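Long-range contacts in endoglucanase (Ruminococcus champanellensis, PDB 6WQV), which probably hydrolyses internal beta-1,4 links of cellulose and related plant polysaccharides such as xylan, as a broad-specificity family 5 glycoside hydrolase: residues Glu89-Glu94 with Trp143-Thr148; Leu236-His241 with Lys280-Ile285; Cys318-Asn323 with Phe333-Arg338. One frame throughout, in Å; residues are numbered along the deposited sequence.

Interaction 1: Glu89-Glu94 with Trp143-Thr148; sequences EYQIDE and WTQIAT
Ile92 and Gln145 mark the closest backbone approach, their CA atoms 7.6 Å apart, so the helix Trp143-Thr148 reaches the backbone of the irregular segment Glu89-Glu94 by a side chain. Gln145 carries the contact. Its CG lies anti to the carbonyl carbon (chi1 -70°) and the chain runs extended beyond it, delivering its amide to the loop. Gln145 NE2 donates to Tyr90 O over 2.8 Å, and Ile92 N donates to Gln145 OE1 over 2.9 Å. Both bonds are nearly straight. The Ile92 N-H arrives in the carbonyl plane of Gln145, on a lone pair, whereas NE2 sits above the carbonyl plane of Tyr90, 48° out of it. Two bonds on one flat group fix its rotation, and Gln145 NE2 also donates to Ala141 O one helical turn back. The Gln91 side chain crosses that of Gln145 at about a right angle, the amide planes 49° apart, and Gln91 NE2 is bonded to Ile92 O at 3.1 Å. Next to the polar pair, Ile92 slides antiparallel along the Gln145 chain, and its CD1 comes 4.1 Å from Ile146 CG1. Ile92 and Ile146 both pack on Trp80. The contact thus pins the loop that follows strand 73-76, just before Asp93, at the N-cap of helix 94-108 with a weak bond to Trp96 N, against the flank of helix 129-149 on the outside of the barrel.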
loop_
_atom_site.group_PDB
_atom_site.type_symbol
_atom_site.label_atom_id
_atom_site.label_comp_id
_atom_site.label_asym_id
_atom_site.label_seq_id
_atom_site.Cartn_x
_atom_site.Cartn_y
_atom_site.Cartn_z
ATOM N N GLU A 89 -19.485 2.487 -17.575
ATOM C CA GLU A 89 -19.757 3.026 -16.247
ATOM C C GLU A 89 -18.828 2.451 -15.189
ATOM O O GLU A 89 -18.482 3.148 -14.224
ATOM C CB GLU A 89 -21.211 2.753 -15.849
ATOM C CG GLU A 89 -22.249 3.288 -16.825
ATOM C CD GLU A 89 -22.620 2.297 -17.922
ATOM O OE1 GLU A 89 -21.982 1.226 -18.019
ATOM O OE2 GLU A 89 -23.564 2.591 -18.684
ATOM N N TYR A 90 -18.422 1.191 -15.338
ATOM C CA TYR A 90 -17.588 0.518 -14.351
ATOM C C TYR A 90 -18.145 0.726 -12.943
ATOM O O TYR A 90 -17.437 1.111 -12.009
ATOM C CB TYR A 90 -16.132 0.985 -14.444
ATOM C CG TYR A 90 -15.451 0.677 -15.762
ATOM C CD1 TYR A 90 -15.154 -0.629 -16.119
ATOM C CD2 TYR A 90 -15.100 1.692 -16.649
ATOM C CE1 TYR A 90 -14.530 -0.923 -17.315
ATOM C CE2 TYR A 90 -14.471 1.405 -17.854
ATOM C CZ TYR A 90 -14.183 0.095 -18.176
ATOM O OH TYR A 90 -13.554 -0.202 -19.368
ATOM N N GLN A 91 -19.443 0.476 -12.805
ATOM C CA GLN A 91 -20.121 0.697 -11.539
ATOM C C GLN A 91 -19.611 -0.271 -10.483
ATOM O O GLN A 91 -19.587 -1.487 -10.692
ATOM C CB GLN A 91 -21.621 0.498 -11.740
ATOM C CG GLN A 91 -22.413 0.561 -10.469
ATOM C CD GLN A 91 -22.447 1.951 -9.886
ATOM O OE1 GLN A 91 -22.608 2.937 -10.605
ATOM N NE2 GLN A 91 -22.280 2.040 -8.576
ATOM N N ILE A 92 -19.230 0.270 -9.330
ATOM C CA ILE A 92 -18.777 -0.550 -8.213
ATOM C C ILE A 92 -19.989 -1.045 -7.433
ATOM O O ILE A 92 -20.896 -0.271 -7.104
ATOM C CB ILE A 92 -17.810 0.242 -7.321
ATOM C CG1 ILE A 92 -16.544 0.584 -8.105
ATOM C CG2 ILE A 92 -17.478 -0.549 -6.069
ATOM C CD1 ILE A 92 -15.684 1.619 -7.432
ATOM N N ASP A 93 -20.013 -2.347 -7.152
ATOM C CA ASP A 93 -21.081 -2.957 -6.368
ATOM C C ASP A 93 -21.293 -2.211 -5.057
ATOM O O ASP A 93 -20.359 -2.014 -4.276
ATOM C CB ASP A 93 -20.678 -4.412 -6.104
ATOM C CG ASP A 93 -21.731 -5.201 -5.367
ATOM O OD1 ASP A 93 -22.882 -5.264 -5.847
ATOM O OD2 ASP A 93 -21.389 -5.791 -4.319
ATOM N N GLU A 94 -22.542 -1.797 -4.826
ATOM C CA GLU A 94 -22.857 -1.016 -3.632
ATOM C C GLU A 94 -22.512 -1.770 -2.349
ATOM O O GLU A 94 -21.992 -1.175 -1.397
ATOM C CB GLU A 94 -24.337 -0.636 -3.641
ATOM C CG GLU A 94 -24.750 0.274 -2.510
ATOM C CD GLU A 94 -24.219 1.684 -2.666
ATOM O OE1 GLU A 94 -23.514 1.958 -3.663
ATOM O OE2 GLU A 94 -24.513 2.517 -1.785
ATOM N N TRP A 143 -12.068 5.848 -9.710
ATOM C CA TRP A 143 -11.607 6.832 -8.725
ATOM C C TRP A 143 -12.642 7.927 -8.464
ATOM O O TRP A 143 -12.740 8.416 -7.333
ATOM C CB TRP A 143 -10.203 7.370 -9.045
ATOM C CG TRP A 143 -9.142 6.519 -8.358
ATOM C CD1 TRP A 143 -8.227 5.703 -8.949
ATOM C CD2 TRP A 143 -8.959 6.370 -6.941
ATOM N NE1 TRP A 143 -7.466 5.068 -7.988
ATOM C CE2 TRP A 143 -7.901 5.464 -6.749
ATOM C CE3 TRP A 143 -9.583 6.927 -5.820
ATOM C CZ2 TRP A 143 -7.450 5.104 -5.482
ATOM C CZ3 TRP A 143 -9.134 6.569 -4.563
ATOM C CH2 TRP A 143 -8.079 5.671 -4.403
ATOM N N THR A 144 -13.448 8.313 -9.457
ATOM C CA THR A 144 -14.534 9.244 -9.161
ATOM C C THR A 144 -15.478 8.645 -8.125
ATOM O O THR A 144 -15.868 9.321 -7.162
ATOM C CB THR A 144 -15.282 9.645 -10.435
ATOM O OG1 THR A 144 -14.394 10.377 -11.287
ATOM C CG2 THR A 144 -16.485 10.533 -10.113
ATOM N N GLN A 145 -15.808 7.357 -8.269
ATOM C CA GLN A 145 -16.718 6.703 -7.328
ATOM C C GLN A 145 -16.107 6.589 -5.934
ATOM O O GLN A 145 -16.784 6.830 -4.929
ATOM C CB GLN A 145 -17.103 5.316 -7.846
ATOM C CG GLN A 145 -18.003 5.316 -9.050
ATOM C CD GLN A 145 -18.201 3.929 -9.612
ATOM O OE1 GLN A 145 -18.958 3.124 -9.062
ATOM N NE2 GLN A 145 -17.514 3.632 -10.711
ATOM N N ILE A 146 -14.839 6.179 -5.850
ATOM C CA ILE A 146 -14.202 6.038 -4.543
ATOM C C ILE A 146 -14.057 7.401 -3.884
ATOM O O ILE A 146 -14.387 7.581 -2.705
ATOM C CB ILE A 146 -12.841 5.325 -4.661
ATOM C CG1 ILE A 146 -13.027 3.926 -5.255
ATOM C CG2 ILE A 146 -12.144 5.287 -3.296
ATOM C CD1 ILE A 146 -11.732 3.280 -5.758
ATOM N N ALA A 147 -13.599 8.390 -4.647
ATOM C CA ALA A 147 -13.336 9.700 -4.071
ATOM C C ALA A 147 -14.621 10.359 -3.592
ATOM O O ALA A 147 -14.623 11.043 -2.564
ATOM C CB ALA A 147 -12.624 10.591 -5.085
ATOM N N THR A 148 -15.725 10.181 -4.317
ATOM C CA THR A 148 -16.963 10.802 -3.862
ATOM C C THR A 148 -17.498 10.108 -2.617
ATOM O O THR A 148 -17.999 10.771 -1.702
ATOM C CB THR A 148 -18.013 10.875 -4.972
ATOM O OG1 THR A 148 -18.325 9.576 -5.470
ATOM C CG2 THR A 148 -17.513 11.721 -6.118
#

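Interaction 2: Leu236-His241 with Lys280-Ile285; sequences LIVDIH and KGIPVI. With GLC (alpha-D-glucopyranose), chain E.
Val238 pairs with Val284 and Asp239 with Ile285 in parallel register, with CA-CA separations of 4.6 and 5.2 Å. Three backbone bonds make the ladder: Val238 N to Pro283 O (2.9 Å), Ile285 N to Val238 O (2.9 Å) and Ile240 N to Ile285 O (3.0 Å). Each strand alternately gives and accepts, and N-H...O angles of 162° to 177° show nearly straight bonds. Pro283, which has no N-H to offer, enters the edge of the ladder with its carbonyl alone, while its ring lies against Leu236 O.

These are the sixth and seventh strands of the eight-stranded parallel barrel of the TIM-barrel fold, joined by a beta-alpha-beta crossover through helix 263-278. Gly281, at positive phi, closes that helix in a Schellman motif and turns the chain into the next strand. On the helix-facing side, Val238 CG2 meets Ile282 CG2 at 3.7 Å and Ile240 CG1 meets Val284 CG2 at 3.9 Å, with Ile273 and Phe277 packed over Ile240 and Val284. On the other face Ile237 CG2 touches Ile285 CG2; Ile285 CG1 is anti to the backbone N (chi1 -171°), which puts CG2 between N and the carbonyl carbon. Asp239 shares this face; its OD1 accepts from Gly287 N, and its OD2 has a long, weak ion pair with Arg75. Beyond the ladder, His241 extends into the glycan site, where ND1 hydrogen-bonds O1 of the bound alpha-D-glucopyranose at 2.9 Å, near the ring plane.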
loop_
_atom_site.group_PDB
_atom_site.type_symbol
_atom_site.label_atom_id
_atom_site.label_comp_id
_atom_site.label_asym_id
_atom_site.label_seq_id
_atom_site.Cartn_x
_atom_site.Cartn_y
_atom_site.Cartn_z
ATOM N N LEU A 236 1.531 15.342 -2.416
ATOM C CA LEU A 236 1.762 14.045 -3.037
ATOM C C LEU A 236 2.916 13.306 -2.370
ATOM O O LEU A 236 3.940 13.902 -2.022
ATOM C CB LEU A 236 2.051 14.189 -4.534
ATOM C CG LEU A 236 0.948 14.870 -5.345
ATOM C CD1 LEU A 236 1.332 14.917 -6.830
ATOM C CD2 LEU A 236 -0.394 14.193 -5.175
ATOM N N ILE A 237 2.736 11.991 -2.233
ATOM C CA ILE A 237 3.693 11.092 -1.604
ATOM C C ILE A 237 3.937 9.912 -2.535
ATOM O O ILE A 237 2.990 9.337 -3.077
ATOM C CB ILE A 237 3.128 10.571 -0.269
ATOM C CG1 ILE A 237 2.766 11.722 0.666
ATOM C CG2 ILE A 237 4.105 9.607 0.401
ATOM C CD1 ILE A 237 1.776 11.315 1.757
ATOM N N VAL A 238 5.193 9.520 -2.679
ATOM C CA VAL A 238 5.532 8.321 -3.441
ATOM C C VAL A 238 5.525 7.112 -2.514
ATOM O O VAL A 238 6.039 7.171 -1.385
ATOM C CB VAL A 238 6.895 8.479 -4.137
ATOM C CG1 VAL A 238 7.319 7.160 -4.782
ATOM C CG2 VAL A 238 6.829 9.598 -5.179
ATOM N N ASP A 239 4.958 6.007 -2.991
ATOM C CA ASP A 239 4.956 4.744 -2.260
ATOM C C ASP A 239 5.970 3.795 -2.888
ATOM O O ASP A 239 5.865 3.452 -4.074
ATOM C CB ASP A 239 3.577 4.081 -2.242
ATOM C CG ASP A 239 3.526 2.831 -1.348
ATOM O OD1 ASP A 239 4.586 2.383 -0.857
ATOM O OD2 ASP A 239 2.421 2.291 -1.141
ATOM N N ILE A 240 6.943 3.372 -2.090
ATOM C CA ILE A 240 7.900 2.344 -2.455
ATOM C C ILE A 240 7.650 1.142 -1.549
ATOM O O ILE A 240 7.574 1.295 -0.324
ATOM C CB ILE A 240 9.341 2.847 -2.282
ATOM C CG1 ILE A 240 9.641 4.028 -3.221
ATOM C CG2 ILE A 240 10.320 1.699 -2.471
ATOM C CD1 ILE A 240 9.455 3.751 -4.707
ATOM N N HIS A 241 7.520 -0.044 -2.137
ATOM C CA HIS A 241 7.555 -1.281 -1.360
ATOM C C HIS A 241 9.000 -1.771 -1.346
ATOM O O HIS A 241 9.682 -1.768 -2.380
ATOM C CB HIS A 241 6.651 -2.356 -1.967
ATOM C CG HIS A 241 5.227 -1.924 -2.160
ATOM N ND1 HIS A 241 4.259 -2.774 -2.657
ATOM C CD2 HIS A 241 4.614 -0.737 -1.956
ATOM C CE1 HIS A 241 3.113 -2.123 -2.751
ATOM N NE2 HIS A 241 3.299 -0.887 -2.331
ATOM N N LYS A 280 15.306 15.007 -2.492
ATOM C CA LYS A 280 14.921 15.922 -3.557
ATOM C C LYS A 280 13.625 16.666 -3.254
ATOM O O LYS A 280 13.044 17.273 -4.160
ATOM C CB LYS A 280 14.703 15.154 -4.868
ATOM C CG LYS A 280 15.936 14.708 -5.622
ATOM C CD LYS A 280 17.023 14.223 -4.702
ATOM C CE LYS A 280 18.249 13.802 -5.491
ATOM N NZ LYS A 280 19.226 13.094 -4.622
ATOM N N GLY A 281 13.130 16.595 -2.025
ATOM C CA GLY A 281 11.873 17.250 -1.739
ATOM C C GLY A 281 10.658 16.547 -2.292
ATOM O O GLY A 281 9.625 17.188 -2.500
ATOM N N ILE A 282 10.755 15.254 -2.566
ATOM C CA ILE A 282 9.581 14.454 -2.902
ATOM C C ILE A 282 9.299 13.543 -1.714
ATOM O O ILE A 282 10.079 12.616 -1.442
ATOM C CB ILE A 282 9.786 13.635 -4.181
ATOM C CG1 ILE A 282 10.079 14.528 -5.377
ATOM C CG2 ILE A 282 8.535 12.807 -4.465
ATOM C CD1 ILE A 282 10.291 13.746 -6.655
ATOM N N PRO A 283 8.208 13.747 -0.983
ATOM C CA PRO A 283 7.915 12.857 0.142
ATOM C C PRO A 283 7.769 11.413 -0.312
ATOM O O PRO A 283 7.271 11.125 -1.404
ATOM C CB PRO A 283 6.592 13.403 0.693
ATOM C CG PRO A 283 6.536 14.807 0.233
ATOM C CD PRO A 283 7.230 14.842 -1.099
ATOM N N VAL A 284 8.202 10.495 0.547
ATOM C CA VAL A 284 8.169 9.073 0.234
ATOM C C VAL A 284 7.859 8.276 1.493
ATOM O O VAL A 284 8.271 8.636 2.604
ATOM C CB VAL A 284 9.488 8.599 -0.436
ATOM C CG1 VAL A 284 10.680 8.837 0.495
ATOM C CG2 VAL A 284 9.388 7.144 -0.865
ATOM N N ILE A 285 7.122 7.187 1.311
ATOM C CA ILE A 285 6.750 6.272 2.383
ATOM C C ILE A 285 7.020 4.858 1.893
ATOM O O ILE A 285 6.903 4.568 0.698
ATOM C CB ILE A 285 5.268 6.450 2.785
ATOM C CG1 ILE A 285 4.945 5.657 4.051
ATOM C CG2 ILE A 285 4.340 6.033 1.632
ATOM C CD1 ILE A 285 3.634 6.057 4.696
HETATM C C1 GLC E . 3.421 -6.635 -3.045
HETATM C C2 GLC E . 1.909 -6.732 -2.993
HETATM C C3 GLC E . 1.268 -7.577 -1.978
HETATM C C4 GLC E . 1.981 -8.903 -1.862
HETATM C C5 GLC E . 3.398 -8.597 -1.436
HETATM C C6 GLC E . 4.222 -9.814 -1.050
HETATM O O1 GLC E . 4.005 -5.624 -2.334
HETATM O O2 GLC E . 1.399 -5.363 -2.975
HETATM O O3 GLC E . -0.126 -7.791 -2.413
HETATM O O4 GLC E . 1.292 -9.725 -0.915
HETATM O O5 GLC E . 4.093 -7.916 -2.555
HETATM O O6 GLC E . 4.398 -10.654 -2.107
#

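Interaction 3: Cys318-Asn323 with Phe333-Arg338; sequences CIWWDN and FGLLNR. With GLC (alpha-D-glucopyranose), chain E; BGC (beta-D-glucopyranose), chain B.
Trp320, Trp321 and Asp322, consecutive along the strand, each engage Phe333-Arg338 in a different way. The Trp320 indole takes Leu335 CD2 over one face, 4.1 Å from the centroid of the five-membered ring and only 5° off its normal. At its edge NE1 donates to Phe333 O (3.0 Å), which lies close to the ring plane. Trp321 has CG anti to the backbone N (chi1 176°), as in Trp320, but its indole reaches the sugar site. There its five-membered ring presents an edge toward the face of Phe333, in an offset edge-to-face pair with planes at 79° and CD1 3.7 Å from Phe333 CD2. One face of Trp321 lies against C3 of the alpha-D-glucopyranose, and its NE1 donates to O2 of the beta-D-glucopyranose at 3.1 Å. Asn323 turns its amide both ways: OD1 accepts from Phe333 N at 3.0 Å, while ND2 bonds O3 of the same beta-D-glucopyranose, more weakly its O2, and also Glu331 O.

The buried carboxylate of Asp322 lies on the far side of the strand end from the sugars. OD2 accepts the Leu336 N-H on its syn lone pair, a straight 2.8 Å bond, and also the indole N-H of Trp27; OD1 receives Asn324 N and a weak bond from Leu335 N. A water accepts from Arg338 NE and can donate to Leu336 O or, weakly, Asp322 OD1, without protons enough for every acceptor nearby. Arg338, bonded to Thr32 and Gly30, reaches Asp322 O only weakly through NH2. Several N-H donors and a cation 4.7 Å from OD1 (Arg338 NH2) would be expected to stabilise the carboxylate as an anion. The bonds to Leu335 N and Leu336 N tie Asp322 to the segment that also carries Phe333 of the glycan pocket.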
loop_
_atom_site.group_PDB
_atom_site.type_symbol
_atom_site.label_atom_id
_atom_site.label_comp_id
_atom_site.label_asym_id
_atom_site.label_seq_id
_atom_site.Cartn_x
_atom_site.Cartn_y
_atom_site.Cartn_z
ATOM N N CYS A 318 7.297 3.532 7.705
ATOM C CA CYS A 318 7.203 2.158 7.225
ATOM C C CYS A 318 5.875 1.525 7.617
ATOM O O CYS A 318 5.356 1.785 8.706
ATOM C CB CYS A 318 8.335 1.316 7.834
ATOM S SG CYS A 318 9.994 1.903 7.414
ATOM N N ILE A 319 5.356 0.655 6.742
ATOM C CA ILE A 319 4.065 -0.013 6.937
ATOM C C ILE A 319 4.249 -1.515 6.719
ATOM O O ILE A 319 4.501 -1.962 5.597
ATOM C CB ILE A 319 2.974 0.551 6.006
ATOM C CG1 ILE A 319 2.935 2.078 6.076
ATOM C CG2 ILE A 319 1.616 -0.031 6.375
ATOM C CD1 ILE A 319 1.752 2.715 5.334
ATOM N N TRP A 320 4.078 -2.294 7.792
ATOM C CA TRP A 320 4.273 -3.741 7.732
ATOM C C TRP A 320 3.165 -4.396 6.907
ATOM O O TRP A 320 1.991 -4.045 7.034
ATOM C CB TRP A 320 4.276 -4.335 9.163
ATOM C CG TRP A 320 4.429 -5.844 9.170
ATOM C CD1 TRP A 320 3.439 -6.776 9.020
ATOM C CD2 TRP A 320 5.652 -6.579 9.292
ATOM N NE1 TRP A 320 3.974 -8.046 9.031
ATOM C CE2 TRP A 320 5.326 -7.953 9.214
ATOM C CE3 TRP A 320 6.983 -6.211 9.474
ATOM C CZ2 TRP A 320 6.293 -8.948 9.296
ATOM C CZ3 TRP A 320 7.939 -7.197 9.563
ATOM C CH2 TRP A 320 7.588 -8.553 9.475
ATOM N N TRP A 321 3.528 -5.383 6.088
ATOM C CA TRP A 321 2.558 -6.162 5.320
ATOM C C TRP A 321 2.135 -7.381 6.141
ATOM O O TRP A 321 2.921 -8.315 6.305
ATOM C CB TRP A 321 3.160 -6.603 3.988
ATOM C CG TRP A 321 2.246 -7.473 3.199
ATOM C CD1 TRP A 321 2.343 -8.820 3.004
ATOM C CD2 TRP A 321 1.078 -7.053 2.493
ATOM N NE1 TRP A 321 1.304 -9.268 2.230
ATOM C CE2 TRP A 321 0.511 -8.201 1.895
ATOM C CE3 TRP A 321 0.450 -5.819 2.300
ATOM C CZ2 TRP A 321 -0.647 -8.144 1.136
ATOM C CZ3 TRP A 321 -0.697 -5.764 1.541
ATOM C CH2 TRP A 321 -1.236 -6.918 0.959
ATOM N N ASP A 322 0.898 -7.385 6.656
ATOM C CA ASP A 322 0.409 -8.467 7.519
ATOM C C ASP A 322 -0.687 -9.236 6.783
ATOM O O ASP A 322 -1.830 -8.772 6.685
ATOM C CB ASP A 322 -0.113 -7.924 8.852
ATOM C CG ASP A 322 -0.290 -9.010 9.890
ATOM O OD1 ASP A 322 -0.532 -10.164 9.494
ATOM O OD2 ASP A 322 -0.205 -8.694 11.098
ATOM N N ASN A 323 -0.350 -10.427 6.289
ATOM C CA ASN A 323 -1.318 -11.257 5.590
ATOM C C ASN A 323 -1.882 -12.377 6.453
ATOM O O ASN A 323 -2.502 -13.303 5.922
ATOM C CB ASN A 323 -0.735 -11.827 4.291
ATOM C CG ASN A 323 0.374 -12.823 4.526
ATOM O OD1 ASN A 323 0.798 -13.064 5.664
ATOM N ND2 ASN A 323 0.852 -13.426 3.444
ATOM N N PHE A 333 3.659 -13.739 6.222
ATOM C CA PHE A 333 3.938 -12.396 6.703
ATOM C C PHE A 333 3.083 -12.005 7.906
ATOM O O PHE A 333 3.035 -10.829 8.274
ATOM C CB PHE A 333 3.752 -11.379 5.572
ATOM C CG PHE A 333 4.877 -11.361 4.560
ATOM C CD1 PHE A 333 6.137 -10.885 4.908
ATOM C CD2 PHE A 333 4.657 -11.749 3.249
ATOM C CE1 PHE A 333 7.163 -10.843 3.977
ATOM C CE2 PHE A 333 5.682 -11.702 2.312
ATOM C CZ PHE A 333 6.937 -11.254 2.684
ATOM N N GLY A 334 2.420 -12.969 8.542
ATOM C CA GLY A 334 1.564 -12.646 9.665
ATOM C C GLY A 334 2.333 -12.057 10.835
ATOM O O GLY A 334 3.483 -12.409 11.104
ATOM N N LEU A 335 1.663 -11.164 11.557
ATOM C CA LEU A 335 2.208 -10.562 12.767
ATOM C C LEU A 335 1.132 -10.625 13.840
ATOM O O LEU A 335 1.380 -11.149 14.931
ATOM C CB LEU A 335 2.670 -9.135 12.483
ATOM C CG LEU A 335 3.525 -8.438 13.535
ATOM C CD1 LEU A 335 4.863 -9.127 13.712
ATOM C CD2 LEU A 335 3.742 -6.990 13.143
ATOM N N LEU A 336 -0.064 -10.134 13.522
ATOM C CA LEU A 336 -1.238 -10.303 14.373
ATOM C C LEU A 336 -1.968 -11.569 13.951
ATOM O O LEU A 336 -2.363 -11.707 12.789
ATOM C CB LEU A 336 -2.194 -9.119 14.211
ATOM C CG LEU A 336 -3.535 -9.221 14.958
ATOM C CD1 LEU A 336 -3.297 -9.308 16.456
ATOM C CD2 LEU A 336 -4.416 -8.028 14.604
ATOM N N ASN A 337 -2.166 -12.490 14.889
ATOM C CA ASN A 337 -3.038 -13.630 14.645
ATOM C C ASN A 337 -4.459 -13.135 14.879
ATOM O O ASN A 337 -4.880 -12.923 16.020
ATOM C CB ASN A 337 -2.658 -14.798 15.545
ATOM C CG ASN A 337 -3.446 -16.042 15.242
ATOM O OD1 ASN A 337 -4.613 -15.982 14.853
ATOM N ND2 ASN A 337 -2.815 -17.196 15.420
ATOM N N ARG A 338 -5.208 -12.919 13.794
ATOM C CA ARG A 338 -6.478 -12.210 13.901
ATOM C C ARG A 338 -7.533 -13.027 14.637
ATOM O O ARG A 338 -8.385 -12.457 15.328
ATOM C CB ARG A 338 -6.974 -11.809 12.507
ATOM C CG ARG A 338 -6.095 -10.779 11.810
ATOM C CD ARG A 338 -6.651 -10.389 10.466
ATOM N NE ARG A 338 -5.585 -9.923 9.588
ATOM C CZ ARG A 338 -5.752 -9.659 8.300
ATOM N NH1 ARG A 338 -6.939 -9.790 7.741
ATOM N NH2 ARG A 338 -4.716 -9.271 7.574
HETATM C C1 GLC E . 3.421 -6.635 -3.045
HETATM C C2 GLC E . 1.909 -6.732 -2.993
HETATM C C3 GLC E . 1.268 -7.577 -1.978
HETATM C C4 GLC E . 1.981 -8.903 -1.862
HETATM C C5 GLC E . 3.398 -8.597 -1.436
HETATM C C6 GLC E . 4.222 -9.814 -1.050
HETATM O O1 GLC E . 4.005 -5.624 -2.334
HETATM O O2 GLC E . 1.399 -5.363 -2.975
HETATM O O3 GLC E . -0.126 -7.791 -2.413
HETATM O O4 GLC E . 1.292 -9.725 -0.915
HETATM O O5 GLC E . 4.093 -7.916 -2.555
HETATM O O6 GLC E . 4.398 -10.654 -2.107
HETATM C C2 BGC B . 0.795 -11.943 -0.262
HETATM C C3 BGC B . 0.544 -13.323 -0.779
HETATM C C4 BGC B . -0.465 -13.343 -1.899
HETATM C C5 BGC B . -0.069 -12.400 -3.014
HETATM C C6 BGC B . -1.082 -12.226 -4.100
HETATM C C1 BGC B . 1.199 -10.993 -1.381
HETATM O O2 BGC B . 1.831 -11.961 0.749
HETATM O O3 BGC B . 0.070 -14.161 0.334
HETATM O O4 BGC B . -0.507 -14.685 -2.512
HETATM O O5 BGC B . 0.159 -11.041 -2.448
HETATM O O6 BGC B . -0.510 -11.477 -5.178
HETATM O O HOH W 1 -3.006 -10.362 10.557
#

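In the fold
Followed from the N terminus, the three contacts come in series, each closing before the next opens, with none nested or crossed. Interaction 1 closes a span of 48 residues that contains strand 113-117, tying a loop to a helix on the periphery; it touches neither of the others. Interaction 2 closes the crossover between neighbouring barrel strands, and interaction 3 a nine-residue loop after the last barrel strand, without helix or strand. These two meet near the starts of strands 284-289 and 318-322, with Ile285 CD1 3.9 Å from Ile319 CD1. The alpha-D-glucopyranose that both touch lies at the opposite, C-terminal ends of the barrel strands, where His241 and Trp321 contact it.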